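Local coordinates for protein halogenase PltM (Pseudomonas fluorescens, PDB 6BZN) that halogenates phenolic substrates, placing chlorine, bromine or iodine on them, and uses FAD as its cofactor, at residues I27-G32 against A187-A192; C337-A342 against E359-L364. One frame throughout, in Å; residues are numbered along the deposited sequence.

Contact 1 (I27-G32 against A187-A192); sequences IIIGSG and AFIIDA
Strand residues Ile27 to Ile29 pair in parallel with Ile189 to Asp191, their short axes 18° apart. Four backbone hydrogen bonds fix the register. Ile27 N gives to Phe188 O (3.0 Å), Ile190 N to Ile27 O (2.8 Å) and Ile29 N to Ile190 O (2.9 Å). The fourth, Ala192 N to Ile29 O, is short at 2.7 Å yet bent to 135° at the hydrogen, just past the last bridge, Ile29 with Asp191.

Apolar packing occupies both faces. On one, Ile189 carries its CG1 anti to the backbone N (chi1 -173°), which swings CD1 across to the neighbouring strand. There it touches Ile29 CD1 at 3.6 Å and Ile27 CG2 at 3.9 Å, crossing both at a slant. On the other face, Ile28 CG2 meets Ala192 CB at 3.8 Å, and helix 33-44 covers Ile28 and Ile190 through Thr38. The Asp191 carboxylate leans toward 27-32 but finds its partners just downstream, OD2 with Ser197 OG and OD1 with Ala193 N.

Gly30 marks the strand exit: a beta carbon there would clash, 2.7 Å from Ala192 O, and at the positive phi would press on Ile29 O. Gly32 is the N-cap of helix 33-44, whose first residues, Ile33 and Ala34, bind FAD in another structure of this protein; strand, turn and helix are consistent with a GxGxxG-type dinucleotide-binding motif of a Rossmann-like fold.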
# COMPACT_ATOMS: atom_id res chain seq x y z
N ILE A 27 14.72 9.31 17.31
CA ILE A 27 14.15 8.04 17.75
C ILE A 27 13.06 7.66 16.76
O ILE A 27 12.24 8.50 16.34
CB ILE A 27 13.62 8.13 19.19
CG1 ILE A 27 14.81 8.20 20.16
CG2 ILE A 27 12.77 6.92 19.55
CD1 ILE A 27 14.47 8.73 21.54
N ILE A 28 13.06 6.39 16.37
CA ILE A 28 12.06 5.84 15.45
C ILE A 28 11.33 4.72 16.18
O ILE A 28 11.97 3.79 16.66
CB ILE A 28 12.71 5.28 14.18
CG1 ILE A 28 13.43 6.40 13.42
CG2 ILE A 28 11.67 4.66 13.25
CD1 ILE A 28 14.28 5.92 12.27
N ILE A 29 10.01 4.83 16.28
CA ILE A 29 9.18 3.77 16.86
C ILE A 29 8.74 2.85 15.72
O ILE A 29 8.09 3.30 14.78
CB ILE A 29 7.94 4.31 17.59
CG1 ILE A 29 8.33 5.35 18.65
CG2 ILE A 29 7.20 3.18 18.29
CD1 ILE A 29 7.18 6.26 19.00
N GLY A 30 9.09 1.56 15.81
CA GLY A 30 8.73 0.55 14.81
C GLY A 30 9.93 0.12 13.98
O GLY A 30 10.63 0.96 13.41
N SER A 31 10.19 -1.18 13.90
CA SER A 31 11.35 -1.69 13.20
C SER A 31 10.92 -2.50 11.97
O SER A 31 11.72 -3.30 11.48
CB SER A 31 12.18 -2.57 14.14
OG SER A 31 11.46 -3.75 14.51
N GLY A 32 9.69 -2.29 11.49
CA GLY A 32 9.21 -2.84 10.23
C GLY A 32 9.84 -2.08 9.08
O GLY A 32 10.68 -1.21 9.27
N ALA A 187 16.39 14.66 19.47
CA ALA A 187 15.86 15.91 18.94
C ALA A 187 14.46 15.75 18.34
O ALA A 187 13.71 16.73 18.26
CB ALA A 187 16.80 16.50 17.91
N PHE A 188 14.11 14.53 17.91
CA PHE A 188 12.92 14.30 17.08
C PHE A 188 12.50 12.84 17.17
O PHE A 188 13.35 11.95 17.32
CB PHE A 188 13.28 14.62 15.63
CG PHE A 188 12.11 14.86 14.72
CD1 PHE A 188 11.36 16.02 14.82
CD2 PHE A 188 11.81 13.96 13.70
CE1 PHE A 188 10.30 16.27 13.94
CE2 PHE A 188 10.77 14.21 12.81
CZ PHE A 188 10.01 15.36 12.93
N ILE A 189 11.20 12.60 17.09
CA ILE A 189 10.66 11.22 17.14
C ILE A 189 9.78 10.96 15.91
O ILE A 189 8.93 11.77 15.56
CB ILE A 189 9.96 10.91 18.48
CG1 ILE A 189 9.57 9.43 18.56
CG2 ILE A 189 8.74 11.78 18.76
CD1 ILE A 189 9.41 8.93 19.99
N ILE A 190 10.03 9.84 15.25
CA ILE A 190 9.25 9.40 14.09
C ILE A 190 8.46 8.16 14.48
O ILE A 190 9.04 7.18 14.92
CB ILE A 190 10.15 9.10 12.88
CG1 ILE A 190 10.85 10.39 12.47
CG2 ILE A 190 9.33 8.55 11.70
CD1 ILE A 190 11.98 10.18 11.48
N ASP A 191 7.14 8.22 14.34
CA ASP A 191 6.30 7.07 14.59
C ASP A 191 6.13 6.27 13.31
O ASP A 191 5.35 6.65 12.42
CB ASP A 191 4.93 7.47 15.13
CG ASP A 191 4.17 6.30 15.74
OD1 ASP A 191 4.41 5.13 15.34
OD2 ASP A 191 3.35 6.55 16.65
N ALA A 192 6.84 5.15 13.24
CA ALA A 192 6.81 4.24 12.10
C ALA A 192 6.03 2.98 12.44
O ALA A 192 6.17 1.96 11.77
CB ALA A 192 8.24 3.90 11.69

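Contact 2 (C337-A342 against E359-L364); sequences CLLPQA and ESILRL
One water oxygen is held from both segments, giving a hydrogen bond to Leu338 O (2.8 Å) and sharing another with Ser360 OG (2.8 Å). It ties the end of strand 336-338, an outer strand of the Rossmann-like parallel sheet, to helix 352-374, and no direct hydrogen bond joins the two segments. With chi1 at -171°, Ser360 carries OG away from its own N and toward the water.

Beside it the packing is tight. Leu339 is the N-cap of helix 340-343, and Pro340, the first helical residue, brings CG and CD of its ring against Ser360 CB, at 3.4 Å and 3.5 Å, both closer than usual for carbon pairs. Trading the proline for an alanine would probably leave Ser360 CB without the two ring carbons packed on it and open a gap there.

The leucine branches divide the rest: Leu339 CD1 lies 4.1 Å from Ile361 CG1, while Leu339 CD2 meets Leu364 CD2 at 3.9 Å, those two side chains crossing near a right angle. Within 359-364 itself, Glu359 and Arg363, one helical turn apart, form a salt bridge in which NE and NH2 both reach OE2 in the guanidinium plane. Cys337, on the strand, points its SG at the forked end of Leu364, touching CD2 at 3.6 Å.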
# COMPACT_ATOMS: atom_id res chain seq x y z
N CYS A 337 6.96 13.35 13.87
CA CYS A 337 6.24 13.07 12.64
C CYS A 337 5.69 11.65 12.75
O CYS A 337 6.40 10.73 13.19
CB CYS A 337 7.14 13.20 11.42
SG CYS A 337 6.37 12.60 9.88
N LEU A 338 4.42 11.50 12.38
CA LEU A 338 3.81 10.20 12.19
C LEU A 338 3.98 9.82 10.73
O LEU A 338 3.59 10.58 9.85
CB LEU A 338 2.32 10.23 12.52
CG LEU A 338 1.87 10.18 13.98
CD1 LEU A 338 2.63 11.14 14.87
CD2 LEU A 338 0.37 10.39 14.07
N LEU A 339 4.56 8.66 10.49
CA LEU A 339 4.57 8.12 9.14
C LEU A 339 3.15 7.66 8.74
O LEU A 339 2.24 7.62 9.59
CB LEU A 339 5.61 7.01 9.02
CG LEU A 339 7.07 7.45 8.99
CD1 LEU A 339 7.93 6.21 8.78
CD2 LEU A 339 7.39 8.48 7.93
N PRO A 340 2.94 7.35 7.45
CA PRO A 340 1.55 7.10 7.01
C PRO A 340 0.76 6.05 7.75
O PRO A 340 -0.38 6.33 8.09
CB PRO A 340 1.72 6.75 5.54
CG PRO A 340 2.86 7.63 5.14
CD PRO A 340 3.83 7.52 6.29
N GLN A 341 1.32 4.87 8.03
CA GLN A 341 0.55 3.86 8.78
C GLN A 341 0.06 4.34 10.15
O GLN A 341 -1.04 3.97 10.59
CB GLN A 341 1.35 2.57 8.98
CG GLN A 341 1.56 1.75 7.74
CD GLN A 341 0.30 1.00 7.28
OE1 GLN A 341 -0.15 1.19 6.15
NE2 GLN A 341 -0.23 0.13 8.14
N ALA A 342 0.89 5.14 10.83
CA ALA A 342 0.51 5.74 12.09
C ALA A 342 -0.54 6.86 11.94
O ALA A 342 -1.20 7.21 12.91
CB ALA A 342 1.74 6.26 12.81
N GLU A 359 6.80 7.12 -0.15
CA GLU A 359 6.85 8.52 -0.59
C GLU A 359 7.01 9.44 0.61
O GLU A 359 7.79 10.39 0.56
CB GLU A 359 5.63 8.93 -1.42
CG GLU A 359 5.81 10.35 -1.96
CD GLU A 359 4.72 10.80 -2.91
OE1 GLU A 359 4.05 9.94 -3.51
OE2 GLU A 359 4.57 12.04 -3.05
N SER A 360 6.33 9.13 1.70
CA SER A 360 6.42 9.97 2.90
C SER A 360 7.84 9.96 3.48
O SER A 360 8.36 11.01 3.91
CB SER A 360 5.39 9.54 3.96
OG SER A 360 5.35 10.50 5.01
N ILE A 361 8.49 8.80 3.46
CA ILE A 361 9.88 8.71 3.93
C ILE A 361 10.78 9.59 3.06
O ILE A 361 11.63 10.33 3.55
CB ILE A 361 10.39 7.26 3.98
CG1 ILE A 361 9.58 6.45 4.99
CG2 ILE A 361 11.88 7.20 4.32
CD1 ILE A 361 9.74 4.95 4.83
N LEU A 362 10.56 9.49 1.76
CA LEU A 362 11.33 10.22 0.77
C LEU A 362 11.19 11.73 0.93
O LEU A 362 12.16 12.48 0.76
CB LEU A 362 10.88 9.75 -0.60
CG LEU A 362 11.65 10.06 -1.87
CD1 LEU A 362 13.13 9.73 -1.76
CD2 LEU A 362 10.97 9.26 -2.98
N ARG A 363 9.99 12.19 1.28
CA ARG A 363 9.75 13.60 1.54
C ARG A 363 10.27 14.05 2.90
O ARG A 363 10.81 15.16 3.01
CB ARG A 363 8.26 13.91 1.46
CG ARG A 363 7.69 13.81 0.06
CD ARG A 363 6.18 13.88 0.09
NE ARG A 363 5.57 13.94 -1.25
CZ ARG A 363 5.36 15.06 -1.95
NH1 ARG A 363 5.72 16.25 -1.49
NH2 ARG A 363 4.77 14.98 -3.14
N LEU A 364 10.10 13.22 3.93
CA LEU A 364 10.47 13.58 5.30
C LEU A 364 11.98 13.62 5.56
O LEU A 364 12.48 14.53 6.24
CB LEU A 364 9.80 12.60 6.29
CG LEU A 364 10.13 12.80 7.78
CD1 LEU A 364 9.60 14.12 8.31
CD2 LEU A 364 9.61 11.61 8.58
O HOH W 1 3.49 10.87 7.07

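How the contacts relate
From the N terminus the chain first lays down strand 24-29, and contact 1 closes when 188-191 returns beside it, after the 154 residues that separate 27-32 from 187-192 and include strands 49-52 and 157-159 of the same sheet. Contact 2 opens later, in series, neither enclosing nor crossing the other; the 16 residues between 337-342 and 359-364, which include the start of helix 352-374, bring 359-364 back against the end of strand 336-338. Strand 188-191 lies between 24-29 and 336-338 and joins the contacts: Asp191 N is 2.9 Å from Cys337 O and Asp191 O 2.9 Å from Leu339 N, both probable hydrogen bonds, while Ile190 packs on Leu339. The contact centres lie about 10 Å apart.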